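Local coordinates for protein cytosine-specific methyltransferase (Escherichia coli O157:H7 EDL933, PDB 3G7U) that probably transfers a methyl group from S-adenosyl-L-methionine to cytosine in DNA, giving 5-methylcytosine, at residues 192-204 / 313-327. Numbering follows the deposited sequence.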
loop_
_atom_site.group_PDB
_atom_site.type_symbol
_atom_site.label_atom_id
_atom_site.label_comp_id
_atom_site.label_asym_id
_atom_site.label_seq_id
_atom_site.Cartn_x
_atom_site.Cartn_y
_atom_site.Cartn_z
ATOM N N THR A 192 3.185 15.951 -8.187
ATOM C CA THR A 192 4.624 15.985 -8.026
ATOM C C THR A 192 4.965 16.047 -6.538
ATOM O O THR A 192 4.073 16.261 -5.696
ATOM C CB THR A 192 5.215 17.247 -8.692
ATOM O OG1 THR A 192 4.554 18.392 -8.146
ATOM C CG2 THR A 192 4.952 17.215 -10.207
ATOM N N VAL A 193 6.252 15.877 -6.252
ATOM C CA VAL A 193 6.813 16.004 -4.887
ATOM C C VAL A 193 6.342 17.299 -4.219
ATOM O O VAL A 193 5.816 17.293 -3.107
ATOM C CB VAL A 193 8.369 15.928 -4.935
ATOM C CG1 VAL A 193 9.010 16.254 -3.555
ATOM C CG2 VAL A 193 8.807 14.574 -5.441
ATOM N N LYS A 194 6.475 18.419 -4.924
ATOM C CA LYS A 194 6.137 19.714 -4.369
ATOM C C LYS A 194 4.690 19.775 -3.952
ATOM O O LYS A 194 4.365 20.334 -2.911
ATOM C CB LYS A 194 6.497 20.821 -5.389
ATOM C CG LYS A 194 5.876 22.198 -5.185
ATOM C CD LYS A 194 6.408 23.172 -6.272
ATOM C CE LYS A 194 6.397 24.643 -5.820
ATOM N NZ LYS A 194 7.263 25.523 -6.711
ATOM N N ASP A 195 3.799 19.197 -4.754
ATOM C CA ASP A 195 2.371 19.204 -4.401
ATOM C C ASP A 195 2.093 18.293 -3.211
ATOM O O ASP A 195 1.246 18.602 -2.372
ATOM C CB ASP A 195 1.505 18.685 -5.557
ATOM C CG ASP A 195 1.654 19.503 -6.842
ATOM O OD1 ASP A 195 1.801 20.741 -6.763
ATOM O OD2 ASP A 195 1.611 18.882 -7.933
ATOM N N ALA A 196 2.789 17.158 -3.154
ATOM C CA ALA A 196 2.440 16.151 -2.113
ATOM C C ALA A 196 2.887 16.643 -0.749
ATOM O O ALA A 196 2.210 16.411 0.239
ATOM C CB ALA A 196 3.112 14.811 -2.420
ATOM N N LEU A 197 3.994 17.378 -0.728
ATOM C CA LEU A 197 4.622 17.848 0.528
ATOM C C LEU A 197 4.120 19.214 1.004
ATOM O O LEU A 197 4.553 19.694 2.055
ATOM C CB LEU A 197 6.136 17.858 0.387
ATOM C CG LEU A 197 6.755 16.504 0.072
ATOM C CD1 LEU A 197 8.251 16.553 0.263
ATOM C CD2 LEU A 197 6.140 15.412 0.947
ATOM N N TYR A 198 3.153 19.791 0.278
ATOM C CA TYR A 198 2.593 21.114 0.583
ATOM C C TYR A 198 2.116 21.207 2.014
ATOM O O TYR A 198 1.321 20.351 2.469
ATOM C CB TYR A 198 1.389 21.457 -0.323
ATOM C CG TYR A 198 0.608 22.651 0.217
ATOM C CD1 TYR A 198 1.063 23.945 -0.019
ATOM C CD2 TYR A 198 -0.529 22.486 1.020
ATOM C CE1 TYR A 198 0.395 25.046 0.491
ATOM C CE2 TYR A 198 -1.192 23.580 1.561
ATOM C CZ TYR A 198 -0.707 24.857 1.274
ATOM O OH TYR A 198 -1.325 25.963 1.764
ATOM N N GLY A 199 2.542 22.266 2.709
ATOM C CA GLY A 199 1.908 22.654 3.994
ATOM C C GLY A 199 2.422 21.940 5.238
ATOM O O GLY A 199 1.973 22.208 6.354
ATOM N N LEU A 200 3.382 21.041 5.056
ATOM C CA LEU A 200 4.000 20.352 6.178
ATOM C C LEU A 200 4.968 21.301 6.901
ATOM O O LEU A 200 5.470 22.264 6.286
ATOM C CB LEU A 200 4.734 19.090 5.670
ATOM C CG LEU A 200 3.874 17.890 5.201
ATOM C CD1 LEU A 200 4.739 16.876 4.463
ATOM C CD2 LEU A 200 3.156 17.184 6.358
ATOM N N PRO A 201 5.261 21.035 8.198
ATOM C CA PRO A 201 6.177 21.939 8.913
ATOM C C PRO A 201 7.590 22.026 8.337
ATOM O O PRO A 201 8.184 21.003 7.969
ATOM C CB PRO A 201 6.194 21.398 10.349
ATOM C CG PRO A 201 5.634 20.005 10.278
ATOM C CD PRO A 201 4.688 19.989 9.074
ATOM N N ASP A 202 8.133 23.247 8.266
ATOM C CA ASP A 202 9.518 23.435 7.824
ATOM C C ASP A 202 10.537 23.149 8.918
ATOM O O ASP A 202 11.714 22.886 8.632
ATOM C CB ASP A 202 9.730 24.882 7.327
ATOM C CG ASP A 202 9.253 25.080 5.898
ATOM O OD1 ASP A 202 9.545 24.215 5.028
ATOM O OD2 ASP A 202 8.568 26.096 5.646
ATOM N N ILE A 203 10.091 23.264 10.168
ATOM C CA ILE A 203 10.926 22.965 11.330
ATOM C C ILE A 203 10.407 21.710 12.004
ATOM O O ILE A 203 9.255 21.673 12.449
ATOM C CB ILE A 203 10.925 24.106 12.380
ATOM C CG1 ILE A 203 11.303 25.461 11.766
ATOM C CG2 ILE A 203 11.811 23.740 13.583
ATOM C CD1 ILE A 203 12.667 25.530 11.157
ATOM N N ILE A 204 11.247 20.678 12.102
ATOM C CA ILE A 204 10.742 19.437 12.705
ATOM C C ILE A 204 11.703 18.943 13.786
ATOM O O ILE A 204 12.834 19.398 13.865
ATOM C CB ILE A 204 10.578 18.305 11.632
ATOM C CG1 ILE A 204 11.905 18.137 10.862
ATOM C CG2 ILE A 204 9.385 18.588 10.713
ATOM C CD1 ILE A 204 11.823 17.102 9.831
ATOM N N PRO A 313 13.718 18.030 -0.982
ATOM C CA PRO A 313 14.181 18.893 -2.093
ATOM C C PRO A 313 14.775 20.224 -1.645
ATOM O O PRO A 313 15.706 20.735 -2.309
ATOM C CB PRO A 313 12.912 19.132 -2.905
ATOM C CG PRO A 313 11.768 18.928 -1.930
ATOM C CD PRO A 313 12.252 17.818 -1.042
ATOM N N TYR A 314 14.255 20.758 -0.542
ATOM C CA TYR A 314 14.623 22.089 -0.046
ATOM C C TYR A 314 15.463 22.065 1.247
ATOM O O TYR A 314 16.396 22.865 1.401
ATOM C CB TYR A 314 13.369 22.934 0.134
ATOM C CG TYR A 314 12.529 23.051 -1.132
ATOM C CD1 TYR A 314 13.111 23.382 -2.365
ATOM C CD2 TYR A 314 11.151 22.846 -1.096
ATOM C CE1 TYR A 314 12.337 23.497 -3.526
ATOM C CE2 TYR A 314 10.365 22.954 -2.257
ATOM C CZ TYR A 314 10.965 23.282 -3.454
ATOM O OH TYR A 314 10.176 23.391 -4.587
ATOM N N HIS A 315 15.140 21.145 2.155
ATOM C CA HIS A 315 15.851 21.018 3.425
ATOM C C HIS A 315 16.980 20.024 3.350
ATOM O O HIS A 315 16.887 18.995 2.665
ATOM C CB HIS A 315 14.890 20.636 4.574
ATOM C CG HIS A 315 13.762 21.598 4.751
ATOM N ND1 HIS A 315 13.962 22.939 4.995
ATOM C CD2 HIS A 315 12.423 21.421 4.708
ATOM C CE1 HIS A 315 12.795 23.546 5.095
ATOM N NE2 HIS A 315 11.845 22.649 4.910
ATOM N N PRO A 316 18.075 20.310 4.071
ATOM C CA PRO A 316 19.219 19.422 4.023
ATOM C C PRO A 316 19.113 18.180 4.932
ATOM O O PRO A 316 19.892 18.013 5.863
ATOM C CB PRO A 316 20.378 20.333 4.449
ATOM C CG PRO A 316 19.746 21.358 5.350
ATOM C CD PRO A 316 18.323 21.520 4.894
ATOM N N ARG A 317 18.194 17.261 4.609
ATOM C CA ARG A 317 17.884 16.170 5.521
ATOM C C ARG A 317 17.165 15.055 4.752
ATOM O O ARG A 317 16.595 15.318 3.689
ATOM C CB ARG A 317 16.980 16.682 6.659
ATOM C CG ARG A 317 15.707 17.367 6.190
ATOM C CD ARG A 317 14.726 17.445 7.337
ATOM N NE ARG A 317 13.449 18.096 7.050
ATOM C CZ ARG A 317 12.395 17.526 6.444
ATOM N NH1 ARG A 317 12.455 16.270 6.013
ATOM N NH2 ARG A 317 11.261 18.208 6.308
ATOM N N VAL A 318 17.155 13.833 5.298
ATOM C CA VAL A 318 16.271 12.805 4.762
ATOM C C VAL A 318 14.830 13.193 5.057
ATOM O O VAL A 318 14.582 14.010 5.951
ATOM C CB VAL A 318 16.573 11.424 5.366
ATOM C CG1 VAL A 318 17.989 11.009 5.009
ATOM C CG2 VAL A 318 16.457 11.465 6.876
ATOM N N ILE A 319 13.883 12.658 4.287
ATOM C CA ILE A 319 12.456 12.946 4.498
ATOM C C ILE A 319 11.948 12.283 5.795
ATOM O O ILE A 319 12.583 11.342 6.278
ATOM C CB ILE A 319 11.591 12.518 3.250
ATOM C CG1 ILE A 319 11.713 11.005 2.980
ATOM C CG2 ILE A 319 11.978 13.424 2.001
ATOM C CD1 ILE A 319 10.778 10.523 1.833
ATOM N N THR A 320 10.805 12.735 6.308
ATOM C CA THR A 320 10.201 12.195 7.493
ATOM C C THR A 320 9.285 11.039 7.104
ATOM O O THR A 320 8.920 10.880 5.928
ATOM C CB THR A 320 9.324 13.241 8.204
ATOM O OG1 THR A 320 8.243 13.570 7.346
ATOM C CG2 THR A 320 10.108 14.496 8.512
ATOM N N PRO A 321 8.937 10.192 8.077
ATOM C CA PRO A 321 7.943 9.157 7.739
ATOM C C PRO A 321 6.652 9.728 7.145
ATOM O O PRO A 321 6.065 9.128 6.235
ATOM C CB PRO A 321 7.654 8.511 9.107
ATOM C CG PRO A 321 8.894 8.679 9.865
ATOM C CD PRO A 321 9.485 10.033 9.433
ATOM N N ARG A 322 6.179 10.859 7.660
ATOM C CA ARG A 322 4.925 11.386 7.120
ATOM C C ARG A 322 5.110 11.858 5.677
ATOM O O ARG A 322 4.233 11.672 4.848
ATOM C CB ARG A 322 4.353 12.519 7.987
ATOM C CG ARG A 322 3.048 13.189 7.471
ATOM C CD ARG A 322 1.883 12.220 7.228
ATOM N NE ARG A 322 1.444 11.573 8.454
ATOM C CZ ARG A 322 0.669 10.491 8.494
ATOM N NH1 ARG A 322 0.201 9.954 7.365
ATOM N NH2 ARG A 322 0.320 9.971 9.670
ATOM N N GLU A 323 6.284 12.401 5.364
ATOM C CA GLU A 323 6.575 12.789 3.981
ATOM C C GLU A 323 6.616 11.589 3.054
ATOM O O GLU A 323 6.052 11.641 1.960
ATOM C CB GLU A 323 7.892 13.578 3.908
ATOM C CG GLU A 323 7.718 14.994 4.519
ATOM C CD GLU A 323 9.027 15.745 4.820
ATOM O OE1 GLU A 323 10.118 15.135 4.800
ATOM O OE2 GLU A 323 8.955 16.974 5.121
ATOM N N ALA A 324 7.263 10.507 3.494
ATOM C CA ALA A 324 7.261 9.273 2.740
ATOM C C ALA A 324 5.844 8.725 2.531
ATOM O O ALA A 324 5.514 8.235 1.417
ATOM C CB ALA A 324 8.123 8.236 3.433
ATOM N N ALA A 325 5.026 8.792 3.580
ATOM C CA ALA A 325 3.611 8.329 3.525
ATOM C C ALA A 325 2.871 9.112 2.476
ATOM O O ALA A 325 2.114 8.540 1.677
ATOM C CB ALA A 325 2.921 8.506 4.862
ATOM N N ARG A 326 3.073 10.447 2.461
ATOM C CA ARG A 326 2.391 11.238 1.459
ATOM C C ARG A 326 2.853 10.859 0.061
ATOM O O ARG A 326 2.046 10.729 -0.873
ATOM C CB ARG A 326 2.651 12.720 1.700
ATOM C CG ARG A 326 1.963 13.269 2.917
ATOM C CD ARG A 326 1.677 14.725 2.670
ATOM N NE ARG A 326 0.865 15.395 3.712
ATOM C CZ ARG A 326 0.728 16.713 3.769
ATOM N NH1 ARG A 326 0.014 17.294 4.731
ATOM N NH2 ARG A 326 1.343 17.455 2.850
ATOM N N LEU A 327 4.145 10.687 -0.107
ATOM C CA LEU A 327 4.647 10.380 -1.418
ATOM C C LEU A 327 4.176 9.001 -1.907
ATOM O O LEU A 327 4.107 8.754 -3.100
ATOM C CB LEU A 327 6.175 10.459 -1.391
ATOM C CG LEU A 327 6.666 11.890 -1.113
ATOM C CD1 LEU A 327 8.174 11.827 -0.823
ATOM C CD2 LEU A 327 6.419 12.788 -2.378
HETATM O O HOH W 1 -0.279 20.058 4.655
HETATM O O HOH W 2 7.742 18.056 7.363
HETATM O O HOH W 3 13.714 20.682 8.230
#
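Arg326 NH2 gives hydrogen bonds to two backbone carbonyls, Ala196 O and Tyr198 O, each at 2.9 Å. The bond to Tyr198 O is nearly straight and lies in the guanidinium plane, though the nitrogen stands above that carbonyl's own plane. A water joins Tyr198 O to Arg326 NH1, which also forms a salt bridge with Asp332. Leu200 covers one guanidinium face, with CD2 over the centre, 3.5 Å above the plane. These contacts tie helix 321-328 to helix 193-196 and to the type II beta turn from Leu197 to Leu200.

Thr320 and Glu323 form a capping box at the start of helix 321-328. Arg317 NH1 and NH2 grip Glu323 OE1 and OE2 end-on, a salt bridge on the syn lone pairs; OE1 also accepts from Thr320 N, from above the carboxylate plane. Ile204 CG1 sits between its backbone N and carbonyl carbon (chi1 53°), and from there CD1 reaches over a face of the Arg317 guanidinium, 3.4 Å from Arg317 NE, and is tightly packed against Thr320 CG2. A water links Glu323 OE2 to Pro201 O.

Leu197 CD2 packs on Glu323 CB and Leu327 CG. Ala196 CB meets Leu327 CD2 at 3.9 Å. Near the surface, His315 NE2 donates to Asp202 OD1 at 2.8 Å, on the anti side of the carboxylate.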